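Local coordinates for protein acylneuraminate lyase (Mycoplasma synoviae, PDB 4N4P) that is an acylneuraminate lyase, a TIM-barrel protein of the dihydrodipicolinate synthetase family, with four chains in its assembly, at residues F35-Q40 / A74-L79; E31-L36 / K67-A72; F4-G9 / K102-S107. One frame throughout, in Å; residues are numbered along the deposited sequence.

In the fold
All three contacts belong to the TIM barrel of one chain. Contacts 1 and 2 share helix 26-39 and lie side by side: contact 2 packs it against helix 59-73, and contact 1 joins its last turns to the turn leading into strand 78-82. Contact 3 lies at the N-terminal end of the barrel strands, where the segment before strand 9-12 meets the start of strand 105-108. Contact 1 is a surface contact, held by a salt bridge over a pair of valines. Contacts 2 and 3 are partly buried, the former apolar with one water at its rim, the latter a phenylalanine ring with a lysine laid over one face and linked by water to the D104 carbonyl.

Contact 1 of 3, residues F35-Q40 / A74-L79; sequences FLVEKQ and AGRVTL
V37 on the last turns of helix 26-39 faces both R76 and V77 of the turn that leads into strand 78-82, and its two methyls share the work. CG2 meets CG2 of V77 at 3.9 Å, the two valines passing alongside one another in opposite senses. CG1, set anti to the backbone N (chi1 175°), lies over one face of the R76 guanidinium, 3.5 Å from NH1 and nearer its margin than its centre. A branched valine suits this place because one short side chain can serve an apolar neighbour and a flat cation together. This is the close-packed part. On the outer side, R76 and E38 pair through long side chains instead: NH1 of R76 donates to OE2 of E38 at 2.8 Å, with an N-H...O angle of 161°. OE2 accepts through its anti lone pair, the one pointing away from the other carboxylate oxygen, and lies near the guanidinium plane, although the two flat groups are turned 51° apart. R76 has further partners, NE bonding to N73 O and NH2 to A72 O and N34 OD1, which fix the plane of the guanidinium at the solvent side of the contact. Further in, V37 and V77 both rest on I45 of strand 44-47, and V37 also touches N73, so the contact joins helix 26-39 to the turn after helix 59-73, over strand 44-47.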
loop_
_atom_site.group_PDB
_atom_site.type_symbol
_atom_site.label_atom_id
_atom_site.label_comp_id
_atom_site.label_asym_id
_atom_site.label_seq_id
_atom_site.Cartn_x
_atom_site.Cartn_y
_atom_site.Cartn_z
ATOM N N PHE A 35 4.034 -13.386 -38.472
ATOM C CA PHE A 35 4.863 -12.222 -38.185
ATOM C C PHE A 35 5.813 -12.538 -37.010
ATOM O O PHE A 35 7.028 -12.285 -37.081
ATOM C CB PHE A 35 3.956 -11.018 -37.862
ATOM C CG PHE A 35 4.698 -9.777 -37.450
ATOM C CD1 PHE A 35 5.414 -9.033 -38.378
ATOM C CD2 PHE A 35 4.642 -9.336 -36.115
ATOM C CE1 PHE A 35 6.079 -7.858 -37.992
ATOM C CE2 PHE A 35 5.290 -8.184 -35.726
ATOM C CZ PHE A 35 6.007 -7.437 -36.664
ATOM N N LEU A 36 5.269 -13.152 -35.968
ATOM C CA LEU A 36 6.068 -13.475 -34.776
ATOM C C LEU A 36 7.158 -14.500 -35.094
ATOM O O LEU A 36 8.325 -14.345 -34.708
ATOM C CB LEU A 36 5.167 -13.982 -33.646
ATOM C CG LEU A 36 4.154 -12.936 -33.147
ATOM C CD1 LEU A 36 3.279 -13.497 -32.021
ATOM C CD2 LEU A 36 4.934 -11.689 -32.684
ATOM N N VAL A 37 6.776 -15.551 -35.811
ATOM C CA VAL A 37 7.725 -16.599 -36.174
ATOM C C VAL A 37 8.749 -16.089 -37.184
ATOM O O VAL A 37 9.941 -16.300 -37.011
ATOM C CB VAL A 37 6.990 -17.838 -36.752
ATOM C CG1 VAL A 37 7.998 -18.915 -37.271
ATOM C CG2 VAL A 37 6.023 -18.440 -35.686
ATOM N N GLU A 38 8.283 -15.426 -38.241
ATOM C CA GLU A 38 9.152 -15.177 -39.405
ATOM C C GLU A 38 9.891 -13.861 -39.362
ATOM O O GLU A 38 11.009 -13.763 -39.873
ATOM C CB GLU A 38 8.334 -15.276 -40.706
ATOM C CG GLU A 38 7.655 -16.622 -40.876
ATOM C CD GLU A 38 6.484 -16.596 -41.869
ATOM O OE1 GLU A 38 6.386 -15.657 -42.688
ATOM O OE2 GLU A 38 5.643 -17.514 -41.810
ATOM N N LYS A 39 9.267 -12.834 -38.770
ATOM C CA LYS A 39 9.852 -11.501 -38.743
ATOM C C LYS A 39 10.432 -11.170 -37.381
ATOM O O LYS A 39 11.537 -10.634 -37.296
ATOM C CB LYS A 39 8.826 -10.414 -39.118
ATOM C CG LYS A 39 8.338 -10.498 -40.576
ATOM C CD LYS A 39 9.498 -10.267 -41.551
ATOM C CE LYS A 39 8.976 -10.214 -42.983
ATOM N NZ LYS A 39 8.681 -11.583 -43.450
ATOM N N GLN A 40 9.685 -11.445 -36.323
ATOM C CA GLN A 40 10.270 -11.270 -34.986
ATOM C C GLN A 40 11.253 -12.387 -34.632
ATOM O O GLN A 40 12.108 -12.218 -33.749
ATOM C CB GLN A 40 9.182 -11.125 -33.929
ATOM C CG GLN A 40 8.267 -9.927 -34.203
ATOM C CD GLN A 40 9.013 -8.630 -34.092
ATOM O OE1 GLN A 40 9.706 -8.384 -33.090
ATOM N NE2 GLN A 40 8.905 -7.789 -35.120
ATOM N N ALA A 74 2.247 -24.521 -37.155
ATOM C CA ALA A 74 2.650 -25.805 -37.753
ATOM C C ALA A 74 3.931 -26.339 -37.088
ATOM O O ALA A 74 4.859 -26.768 -37.769
ATOM C CB ALA A 74 2.855 -25.636 -39.268
ATOM N N GLY A 75 3.993 -26.251 -35.763
ATOM C CA GLY A 75 5.107 -26.767 -34.970
ATOM C C GLY A 75 6.447 -26.043 -35.071
ATOM O O GLY A 75 7.451 -26.556 -34.573
ATOM N N ARG A 76 6.479 -24.858 -35.688
ATOM C CA ARG A 76 7.752 -24.141 -35.889
ATOM C C ARG A 76 8.374 -23.655 -34.577
ATOM O O ARG A 76 9.567 -23.844 -34.340
ATOM C CB ARG A 76 7.596 -22.967 -36.846
ATOM C CG ARG A 76 7.439 -23.408 -38.301
ATOM C CD ARG A 76 7.168 -22.229 -39.191
ATOM N NE ARG A 76 5.845 -21.633 -38.983
ATOM C CZ ARG A 76 5.469 -20.469 -39.496
ATOM N NH1 ARG A 76 6.334 -19.733 -40.206
ATOM N NH2 ARG A 76 4.241 -20.020 -39.282
ATOM N N VAL A 77 7.557 -23.028 -33.735
ATOM C CA VAL A 77 8.052 -22.544 -32.445
ATOM C C VAL A 77 7.256 -23.148 -31.296
ATOM O O VAL A 77 6.240 -23.790 -31.507
ATOM C CB VAL A 77 8.071 -20.985 -32.383
ATOM C CG1 VAL A 77 8.906 -20.399 -33.532
ATOM C CG2 VAL A 77 6.635 -20.397 -32.327
ATOM N N THR A 78 7.731 -22.947 -30.071
ATOM C CA THR A 78 7.082 -23.503 -28.865
ATOM C C THR A 78 5.783 -22.747 -28.630
ATOM O O THR A 78 5.748 -21.543 -28.864
ATOM C CB THR A 78 8.037 -23.348 -27.669
ATOM O OG1 THR A 78 9.277 -24.017 -27.998
ATOM C CG2 THR A 78 7.456 -23.948 -26.347
ATOM N N LEU A 79 4.741 -23.448 -28.192
ATOM C CA LEU A 79 3.456 -22.786 -27.912
ATOM C C LEU A 79 3.018 -22.998 -26.491
ATOM O O LEU A 79 3.054 -24.103 -25.988
ATOM C CB LEU A 79 2.359 -23.298 -28.853
ATOM C CG LEU A 79 2.510 -23.030 -30.361
ATOM C CD1 LEU A 79 1.355 -23.637 -31.136
ATOM C CD2 LEU A 79 2.637 -21.530 -30.672
#

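Contact 2 of 3, residues E31-L36 / K67-A72; sequences EVVNFL and KLVAEA
V33 of helix 26-39 points at helix 59-73 and meets A72 and V69 there. Starting at CB, the branch point itself already touches A72 CB at 3.8 Å. From CB, CG1 stands anti to the backbone N (chi1 173°) and presses on the same alanine methyl, also at 3.8 Å. CG2, the other branch, anti to the carbonyl carbon, reaches V69 CG2 at 3.9 Å, and the two valine side chains lie obliquely to each other. The short helix segments run in broadly the same direction, their axes 9.2 Å apart at closest approach and inclined by 43°. Alanine suits the position where the backbones draw nearest, since its single methyl lets V33 and A72 bring their CA atoms to 6.4 Å. Valine at 69 offers a compact branched side chain to the second methyl. At the rim N34 takes over: a water donates to its OD1 at 2.8 Å and to A72 O at 3.0 Å, bridging the amide to the carbonyl. Both oxygens also accept from NH2 of R76, so the water and the arginine each link the helices at the same pair of acceptors. No direct hydrogen bond joins the two segments, so apolar contact sets the approach of the helices without directional bonds, while at the edge N34 OD1 and the A72 carbonyl have both the water and R76 as donors.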
loop_
_atom_site.group_PDB
_atom_site.type_symbol
_atom_site.label_atom_id
_atom_site.label_comp_id
_atom_site.label_asym_id
_atom_site.label_seq_id
_atom_site.Cartn_x
_atom_site.Cartn_y
_atom_site.Cartn_z
ATOM N N GLU A 31 -1.903 -14.350 -39.517
ATOM C CA GLU A 31 -0.887 -13.370 -39.930
ATOM C C GLU A 31 -0.019 -12.937 -38.746
ATOM O O GLU A 31 1.173 -12.743 -38.902
ATOM C CB GLU A 31 -1.513 -12.127 -40.562
ATOM C CG GLU A 31 -2.198 -12.383 -41.911
ATOM C CD GLU A 31 -2.529 -11.089 -42.637
ATOM O OE1 GLU A 31 -1.805 -10.070 -42.465
ATOM O OE2 GLU A 31 -3.520 -11.095 -43.400
ATOM N N VAL A 32 -0.622 -12.751 -37.580
ATOM C CA VAL A 32 0.169 -12.389 -36.399
ATOM C C VAL A 32 1.159 -13.509 -36.066
ATOM O O VAL A 32 2.304 -13.241 -35.750
ATOM C CB VAL A 32 -0.729 -12.074 -35.192
ATOM C CG1 VAL A 32 0.056 -12.104 -33.871
ATOM C CG2 VAL A 32 -1.418 -10.711 -35.418
ATOM N N VAL A 33 0.700 -14.760 -36.100
ATOM C CA VAL A 33 1.606 -15.896 -35.825
ATOM C C VAL A 33 2.788 -15.886 -36.799
ATOM O O VAL A 33 3.955 -15.957 -36.381
ATOM C CB VAL A 33 0.859 -17.268 -35.814
ATOM C CG1 VAL A 33 1.867 -18.473 -35.709
ATOM C CG2 VAL A 33 -0.136 -17.330 -34.664
ATOM N N ASN A 34 2.516 -15.770 -38.107
ATOM C CA ASN A 34 3.609 -15.713 -39.073
ATOM C C ASN A 34 4.565 -14.558 -38.825
ATOM O O ASN A 34 5.769 -14.712 -38.982
ATOM C CB ASN A 34 3.085 -15.644 -40.519
ATOM C CG ASN A 34 2.338 -16.908 -40.957
ATOM O OD1 ASN A 34 2.438 -17.984 -40.360
ATOM N ND2 ASN A 34 1.588 -16.769 -42.054
ATOM N N PHE A 35 4.034 -13.386 -38.472
ATOM C CA PHE A 35 4.863 -12.222 -38.185
ATOM C C PHE A 35 5.813 -12.538 -37.010
ATOM O O PHE A 35 7.028 -12.285 -37.081
ATOM C CB PHE A 35 3.956 -11.018 -37.862
ATOM C CG PHE A 35 4.698 -9.777 -37.450
ATOM C CD1 PHE A 35 5.414 -9.033 -38.378
ATOM C CD2 PHE A 35 4.642 -9.336 -36.115
ATOM C CE1 PHE A 35 6.079 -7.858 -37.992
ATOM C CE2 PHE A 35 5.290 -8.184 -35.726
ATOM C CZ PHE A 35 6.007 -7.437 -36.664
ATOM N N LEU A 36 5.269 -13.152 -35.968
ATOM C CA LEU A 36 6.068 -13.475 -34.776
ATOM C C LEU A 36 7.158 -14.500 -35.094
ATOM O O LEU A 36 8.325 -14.345 -34.708
ATOM C CB LEU A 36 5.167 -13.982 -33.646
ATOM C CG LEU A 36 4.154 -12.936 -33.147
ATOM C CD1 LEU A 36 3.279 -13.497 -32.021
ATOM C CD2 LEU A 36 4.934 -11.689 -32.684
ATOM N N LYS A 67 -6.906 -23.170 -31.966
ATOM C CA LYS A 67 -6.817 -23.958 -33.208
ATOM C C LYS A 67 -6.047 -23.226 -34.283
ATOM O O LYS A 67 -5.157 -23.797 -34.917
ATOM C CB LYS A 67 -8.220 -24.320 -33.728
ATOM C CG LYS A 67 -8.925 -25.246 -32.823
ATOM C CD LYS A 67 -10.431 -25.190 -32.996
ATOM C CE LYS A 67 -11.085 -26.271 -32.178
ATOM N NZ LYS A 67 -10.536 -27.617 -32.559
ATOM N N LEU A 68 -6.373 -21.953 -34.475
ATOM C CA LEU A 68 -5.784 -21.163 -35.541
ATOM C C LEU A 68 -4.297 -20.967 -35.322
ATOM O O LEU A 68 -3.524 -20.985 -36.280
ATOM C CB LEU A 68 -6.470 -19.805 -35.658
ATOM C CG LEU A 68 -7.929 -19.751 -36.113
ATOM C CD1 LEU A 68 -8.479 -18.341 -35.871
ATOM C CD2 LEU A 68 -8.114 -20.178 -37.577
ATOM N N VAL A 69 -3.900 -20.799 -34.062
ATOM C CA VAL A 69 -2.483 -20.613 -33.756
ATOM C C VAL A 69 -1.688 -21.890 -34.028
ATOM O O VAL A 69 -0.609 -21.855 -34.655
ATOM C CB VAL A 69 -2.263 -20.141 -32.290
ATOM C CG1 VAL A 69 -0.801 -20.271 -31.890
ATOM C CG2 VAL A 69 -2.721 -18.678 -32.141
ATOM N N ALA A 70 -2.223 -23.013 -33.560
ATOM C CA ALA A 70 -1.544 -24.296 -33.747
ATOM C C ALA A 70 -1.403 -24.614 -35.235
ATOM O O ALA A 70 -0.342 -25.071 -35.669
ATOM C CB ALA A 70 -2.267 -25.388 -33.030
ATOM N N GLU A 71 -2.457 -24.337 -36.005
ATOM C CA GLU A 71 -2.426 -24.447 -37.473
ATOM C C GLU A 71 -1.374 -23.583 -38.137
ATOM O O GLU A 71 -0.519 -24.086 -38.874
ATOM C CB GLU A 71 -3.817 -24.156 -38.065
ATOM C CG GLU A 71 -4.828 -25.227 -37.683
ATOM C CD GLU A 71 -6.234 -24.949 -38.201
ATOM O OE1 GLU A 71 -6.444 -23.928 -38.908
ATOM O OE2 GLU A 71 -7.126 -25.769 -37.890
ATOM N N ALA A 72 -1.420 -22.279 -37.871
ATOM C CA ALA A 72 -0.458 -21.335 -38.421
ATOM C C ALA A 72 0.977 -21.633 -38.016
ATOM O O ALA A 72 1.900 -21.478 -38.822
ATOM C CB ALA A 72 -0.825 -19.903 -38.002
HETATM O O HOH W 1 1.636 -20.340 -41.576
#

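Contact 3 of 3, residues F4-G9 / K102-S107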
loop_
_atom_site.group_PDB
_atom_site.type_symbol
_atom_site.label_atom_id
_atom_site.label_comp_id
_atom_site.label_asym_id
_atom_site.label_seq_id
_atom_site.Cartn_x
_atom_site.Cartn_y
_atom_site.Cartn_z
ATOM N N PHE A 4 14.306 -28.458 -20.453
ATOM C CA PHE A 4 13.358 -27.390 -20.766
ATOM C C PHE A 4 13.893 -26.465 -21.861
ATOM O O PHE A 4 13.546 -25.280 -21.920
ATOM C CB PHE A 4 13.092 -26.556 -19.504
ATOM C CG PHE A 4 12.287 -27.264 -18.444
ATOM C CD1 PHE A 4 11.096 -27.923 -18.766
ATOM C CD2 PHE A 4 12.678 -27.194 -17.109
ATOM C CE1 PHE A 4 10.336 -28.555 -17.754
ATOM C CE2 PHE A 4 11.928 -27.816 -16.099
ATOM C CZ PHE A 4 10.764 -28.488 -16.423
ATOM N N ASP A 5 14.717 -27.014 -22.745
ATOM C CA ASP A 5 15.369 -26.206 -23.769
ATOM C C ASP A 5 14.393 -25.515 -24.719
ATOM O O ASP A 5 14.645 -24.387 -25.149
ATOM C CB ASP A 5 16.395 -27.024 -24.531
ATOM C CG ASP A 5 17.644 -27.316 -23.699
ATOM O OD1 ASP A 5 17.765 -26.888 -22.515
ATOM O OD2 ASP A 5 18.523 -27.984 -24.261
ATOM N N LYS A 6 13.246 -26.138 -24.990
ATOM C CA LYS A 6 12.277 -25.505 -25.867
ATOM C C LYS A 6 11.589 -24.287 -25.224
ATOM O O LYS A 6 10.850 -23.576 -25.902
ATOM C CB LYS A 6 11.214 -26.496 -26.339
ATOM C CG LYS A 6 10.223 -26.854 -25.251
ATOM C CD LYS A 6 9.706 -28.279 -25.347
ATOM C CE LYS A 6 8.424 -28.403 -26.040
ATOM N NZ LYS A 6 7.618 -29.597 -25.604
ATOM N N PHE A 7 11.840 -24.057 -23.940
ATOM C CA PHE A 7 11.241 -22.901 -23.265
ATOM C C PHE A 7 12.241 -21.767 -23.064
ATOM O O PHE A 7 11.955 -20.801 -22.351
ATOM C CB PHE A 7 10.661 -23.313 -21.929
ATOM C CG PHE A 7 9.515 -24.278 -22.053
ATOM C CD1 PHE A 7 8.261 -23.819 -22.500
ATOM C CD2 PHE A 7 9.674 -25.623 -21.711
ATOM C CE1 PHE A 7 7.192 -24.673 -22.592
ATOM C CE2 PHE A 7 8.599 -26.508 -21.824
ATOM C CZ PHE A 7 7.348 -26.026 -22.259
ATOM N N LYS A 8 13.398 -21.898 -23.686
ATOM C CA LYS A 8 14.416 -20.828 -23.655
ATOM C C LYS A 8 14.075 -19.758 -24.661
ATOM O O LYS A 8 13.602 -20.060 -25.764
ATOM C CB LYS A 8 15.785 -21.404 -23.958
ATOM C CG LYS A 8 16.269 -22.283 -22.796
ATOM C CD LYS A 8 17.574 -23.015 -23.069
ATOM C CE LYS A 8 18.011 -23.729 -21.793
ATOM N NZ LYS A 8 19.424 -24.226 -21.936
ATOM N N GLY A 9 14.331 -18.507 -24.288
ATOM C CA GLY A 9 14.280 -17.413 -25.231
ATOM C C GLY A 9 13.042 -16.545 -25.081
ATOM O O GLY A 9 12.491 -16.388 -23.972
ATOM N N LYS A 102 -1.461 -30.213 -29.360
ATOM C CA LYS A 102 -0.018 -30.426 -29.152
ATOM C C LYS A 102 0.689 -29.162 -28.682
ATOM O O LYS A 102 1.839 -28.904 -29.065
ATOM C CB LYS A 102 0.673 -30.978 -30.418
ATOM C CG LYS A 102 -0.054 -32.129 -31.116
ATOM C CD LYS A 102 0.295 -33.449 -30.504
ATOM C CE LYS A 102 0.356 -34.532 -31.581
ATOM N NZ LYS A 102 1.375 -35.569 -31.221
ATOM N N TYR A 103 0.008 -28.381 -27.851
ATOM C CA TYR A 103 0.659 -27.244 -27.175
ATOM C C TYR A 103 1.751 -27.777 -26.255
ATOM O O TYR A 103 1.629 -28.868 -25.697
ATOM C CB TYR A 103 -0.374 -26.410 -26.370
ATOM C CG TYR A 103 -1.046 -25.387 -27.250
ATOM C CD1 TYR A 103 -2.026 -25.771 -28.188
ATOM C CD2 TYR A 103 -0.651 -24.047 -27.209
ATOM C CE1 TYR A 103 -2.617 -24.825 -29.052
ATOM C CE2 TYR A 103 -1.215 -23.104 -28.040
ATOM C CZ TYR A 103 -2.202 -23.499 -28.984
ATOM O OH TYR A 103 -2.742 -22.561 -29.829
ATOM N N ASP A 104 2.817 -26.998 -26.083
ATOM C CA ASP A 104 3.957 -27.447 -25.281
ATOM C C ASP A 104 3.706 -27.289 -23.786
ATOM O O ASP A 104 4.242 -28.041 -22.943
ATOM C CB ASP A 104 5.196 -26.687 -25.739
ATOM C CG ASP A 104 5.556 -27.013 -27.151
ATOM O OD1 ASP A 104 6.023 -28.161 -27.398
ATOM O OD2 ASP A 104 5.369 -26.154 -28.027
ATOM N N ALA A 105 2.885 -26.299 -23.447
ATOM C CA ALA A 105 2.457 -26.104 -22.071
ATOM C C ALA A 105 1.165 -25.286 -22.046
ATOM O O ALA A 105 0.780 -24.654 -23.038
ATOM C CB ALA A 105 3.531 -25.378 -21.227
ATOM N N ILE A 106 0.554 -25.264 -20.879
ATOM C CA ILE A 106 -0.555 -24.369 -20.606
ATOM C C ILE A 106 -0.187 -23.566 -19.381
ATOM O O ILE A 106 0.762 -23.911 -18.657
ATOM C CB ILE A 106 -1.903 -25.122 -20.353
ATOM C CG1 ILE A 106 -1.724 -26.189 -19.257
ATOM C CG2 ILE A 106 -2.452 -25.717 -21.657
ATOM C CD1 ILE A 106 -2.999 -26.912 -18.845
ATOM N N SER A 107 -0.915 -22.471 -19.159
ATOM C CA SER A 107 -0.762 -21.721 -17.934
ATOM C C SER A 107 -2.168 -21.344 -17.510
ATOM O O SER A 107 -3.099 -21.407 -18.317
ATOM C CB SER A 107 0.104 -20.463 -18.151
ATOM O OG SER A 107 -0.618 -19.531 -18.943
HETATM O O HOH W 2 5.911 -30.116 -23.448
#
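At the N-terminal end of the TIM-barrel strands, the 3-10 turn at residues 5-7, just before strand 9-12, comes up against the beginning of strand 105-108. F7 supplies the apolar part. The far end of its ring reaches A105, with CE1 4.0 Å from CB, while the carbonyl O of D104 lies near the ring plane at the edge, 3.8 Å from CZ. Phenylalanine suits this buried position because a large flat ring can reach across to the strand, where the small A105 lets it come close. The K6 chain lies on the outer side, its CG over one face of the F7 ring. The lysine leaves its backbone with CG between the N and the carbonyl carbon (chi1 74°), and further bends bring its ammonium group to D104. A salt bridge is modelled from K6 NZ to D104 OD1, but the place of that oxygen is doubtful. A water also connects the two, accepting from K6 NZ at 2.8 Å and donating to D104 O at 2.7 Å. D104 is steadied by its other oxygen, OD2, which accepts from the backbone N of L79. Strand 78-82 neighbours 105-108 in the sheet, and its T78 touches both F7 and D104 and through OG1 hydrogen-bonds to K6 O; F7 also packs on L187 and M189 of strand 187-190, so its ring lies across the N-terminal mouth, touching strands on opposite sides.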